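Local atomic coordinates of putative non-ribosomal peptide synthetase (Actinomadura parvosata subsp. kistnae, PDB entry 6M7L), a protein that belongs to a putative non-ribosomal peptide synthetase and has a condensation-type domain whose altered HHxxxDG motif makes peptide-bond formation by it unlikely. Residues Arg71-Arg76 / Gln88-Ala93. Numbering follows the deposited sequence.
Sequences RHEILR and QEILDA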
loop_
_atom_site.group_PDB
_atom_site.type_symbol
_atom_site.label_atom_id
_atom_site.label_comp_id
_atom_site.label_asym_id
_atom_site.label_seq_id
_atom_site.Cartn_x
_atom_site.Cartn_y
_atom_site.Cartn_z
ATOM N N ARG A 71 -16.429 12.500 -6.157
ATOM C CA ARG A 71 -15.610 11.598 -6.958
ATOM C C ARG A 71 -16.308 10.263 -7.186
ATOM O O ARG A 71 -16.205 9.679 -8.271
ATOM C CB ARG A 71 -14.256 11.396 -6.276
ATOM C CG ARG A 71 -13.374 10.325 -6.891
ATOM C CD ARG A 71 -11.997 10.353 -6.245
ATOM N NE ARG A 71 -11.136 9.268 -6.706
ATOM C CZ ARG A 71 -10.374 9.329 -7.792
ATOM N NH1 ARG A 71 -9.622 8.291 -8.133
ATOM N NH2 ARG A 71 -10.374 10.419 -8.547
ATOM N N HIS A 72 -17.022 9.764 -6.178
ATOM C CA HIS A 72 -17.731 8.490 -6.257
ATOM C C HIS A 72 -19.227 8.772 -6.212
ATOM O O HIS A 72 -19.763 9.124 -5.157
ATOM C CB HIS A 72 -17.322 7.559 -5.117
ATOM C CG HIS A 72 -15.850 7.303 -5.042
ATOM N ND1 HIS A 72 -15.249 6.230 -5.663
ATOM C CD2 HIS A 72 -14.859 7.978 -4.411
ATOM C CE1 HIS A 72 -13.950 6.256 -5.421
ATOM N NE2 HIS A 72 -13.687 7.306 -4.664
ATOM N N GLU A 73 -19.899 8.609 -7.357
ATOM C CA GLU A 73 -21.340 8.841 -7.411
ATOM C C GLU A 73 -22.088 8.005 -6.382
ATOM O O GLU A 73 -23.091 8.463 -5.823
ATOM C CB GLU A 73 -21.872 8.536 -8.812
ATOM C CG GLU A 73 -21.478 9.547 -9.873
ATOM C CD GLU A 73 -21.874 9.107 -11.270
ATOM O OE1 GLU A 73 -22.084 7.892 -11.478
ATOM O OE2 GLU A 73 -21.979 9.978 -12.159
ATOM N N ILE A 74 -21.610 6.788 -6.109
ATOM C CA ILE A 74 -22.335 5.893 -5.213
ATOM C C ILE A 74 -22.414 6.466 -3.803
ATOM O O ILE A 74 -23.369 6.191 -3.068
ATOM C CB ILE A 74 -21.687 4.494 -5.228
ATOM C CG1 ILE A 74 -22.552 3.502 -4.451
ATOM C CG2 ILE A 74 -20.269 4.542 -4.668
ATOM C CD1 ILE A 74 -22.147 2.083 -4.666
ATOM N N LEU A 75 -21.434 7.281 -3.406
ATOM C CA LEU A 75 -21.485 7.889 -2.082
ATOM C C LEU A 75 -22.512 9.010 -2.001
ATOM O O LEU A 75 -22.940 9.361 -0.896
ATOM C CB LEU A 75 -20.103 8.407 -1.682
ATOM C CG LEU A 75 -19.049 7.330 -1.422
ATOM C CD1 LEU A 75 -17.775 7.954 -0.879
ATOM C CD2 LEU A 75 -19.580 6.272 -0.468
ATOM N N ARG A 76 -22.913 9.583 -3.136
ATOM C CA ARG A 76 -24.018 10.532 -3.181
ATOM C C ARG A 76 -25.259 9.925 -3.827
ATOM O O ARG A 76 -26.106 10.655 -4.347
ATOM C CB ARG A 76 -23.602 11.813 -3.908
ATOM C CG ARG A 76 -22.864 11.595 -5.219
ATOM C CD ARG A 76 -22.294 12.905 -5.747
ATOM N NE ARG A 76 -21.351 12.694 -6.843
ATOM C CZ ARG A 76 -21.633 12.898 -8.127
ATOM N NH1 ARG A 76 -20.708 12.678 -9.053
ATOM N NH2 ARG A 76 -22.835 13.330 -8.484
ATOM N N GLN A 88 -31.718 3.515 -7.843
ATOM C CA GLN A 88 -30.495 4.252 -7.530
ATOM C C GLN A 88 -30.674 5.709 -7.947
ATOM O O GLN A 88 -30.655 6.026 -9.140
ATOM C CB GLN A 88 -29.294 3.627 -8.236
ATOM C CG GLN A 88 -28.335 2.869 -7.328
ATOM C CD GLN A 88 -27.193 2.224 -8.097
ATOM O OE1 GLN A 88 -26.032 2.305 -7.696
ATOM N NE2 GLN A 88 -27.521 1.570 -9.204
ATOM N N GLU A 89 -30.841 6.597 -6.967
ATOM C CA GLU A 89 -30.999 8.028 -7.214
ATOM C C GLU A 89 -29.679 8.726 -6.899
ATOM O O GLU A 89 -29.296 8.846 -5.731
ATOM C CB GLU A 89 -32.133 8.605 -6.370
ATOM C CG GLU A 89 -32.356 10.098 -6.570
ATOM C CD GLU A 89 -33.193 10.721 -5.469
ATOM O OE1 GLU A 89 -33.290 10.119 -4.380
ATOM O OE2 GLU A 89 -33.755 11.814 -5.693
ATOM N N ILE A 90 -28.992 9.199 -7.937
ATOM C CA ILE A 90 -27.690 9.839 -7.780
ATOM C C ILE A 90 -27.887 11.341 -7.619
ATOM O O ILE A 90 -28.413 12.008 -8.517
ATOM C CB ILE A 90 -26.769 9.534 -8.970
ATOM C CG1 ILE A 90 -26.622 8.025 -9.168
ATOM C CG2 ILE A 90 -25.404 10.173 -8.756
ATOM C CD1 ILE A 90 -25.619 7.652 -10.237
ATOM N N LEU A 91 -27.456 11.874 -6.481
ATOM C CA LEU A 91 -27.500 13.303 -6.221
ATOM C C LEU A 91 -26.217 13.971 -6.710
ATOM O O LEU A 91 -25.243 13.313 -7.079
ATOM C CB LEU A 91 -27.696 13.566 -4.728
ATOM C CG LEU A 91 -28.791 12.786 -4.006
ATOM C CD1 LEU A 91 -28.851 13.192 -2.541
ATOM C CD2 LEU A 91 -30.133 12.998 -4.682
ATOM N N ASP A 92 -26.223 15.302 -6.713
ATOM C CA ASP A 92 -25.017 16.045 -7.040
ATOM C C ASP A 92 -24.100 16.096 -5.818
ATOM O O ASP A 92 -24.418 15.574 -4.746
ATOM C CB ASP A 92 -25.364 17.443 -7.557
ATOM C CG ASP A 92 -26.224 18.237 -6.588
ATOM O OD1 ASP A 92 -26.576 17.704 -5.521
ATOM O OD2 ASP A 92 -26.553 19.402 -6.898
ATOM N N ALA A 93 -22.939 16.732 -5.982
ATOM C CA ALA A 93 -21.964 16.761 -4.897
ATOM C C ALA A 93 -22.464 17.582 -3.715
ATOM O O ALA A 93 -22.283 17.183 -2.558
ATOM C CB ALA A 93 -20.630 17.307 -5.406
#
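Arg76 meets Leu91 through both its backbone and its side chain. Leu91 N donates to Arg76 O at 2.8 Å, and Arg76 NH2 returns a bond to Leu91 O, also 2.8 Å, with an N-H...O angle of 152°. That carbonyl oxygen sits near the guanidinium plane, at its edge, and the nitrogen lies in the carbonyl plane. With chi1 at 47°, CG falls between the backbone N and the carbonyl carbon; from there the chain runs extended to NE, and its CD passes 3.3 Å from Leu91 O and 3.6 Å from Asp92 O. The remaining guanidinium nitrogens turn back to the end of helix 58-71, NE to Gly69 O and NH1 to Gly70 O.

Ile90 lies against Glu73, the two side chains crossing obliquely: its CG2 is 3.9 Å from Glu73 CB and its CD1 3.8 Å from Glu73 OE1. Glu73 CB also sits over one face of the guanidinium, offset toward its rim. An alanine at Arg76 would probably leave Leu91 O, Gly69 O and Gly70 O each without its guanidinium donor, and the helix end without that link to 88-93.

The Leu91-Arg76 backbone bond continues the pairing of the short antiparallel hairpin formed by strands 77-78 and 89-90. At this surface of the condensation domain, one guanidinium ties helix end to hairpin through three main-chain carbonyls, with the Ile90 methyls against Glu73 beside it.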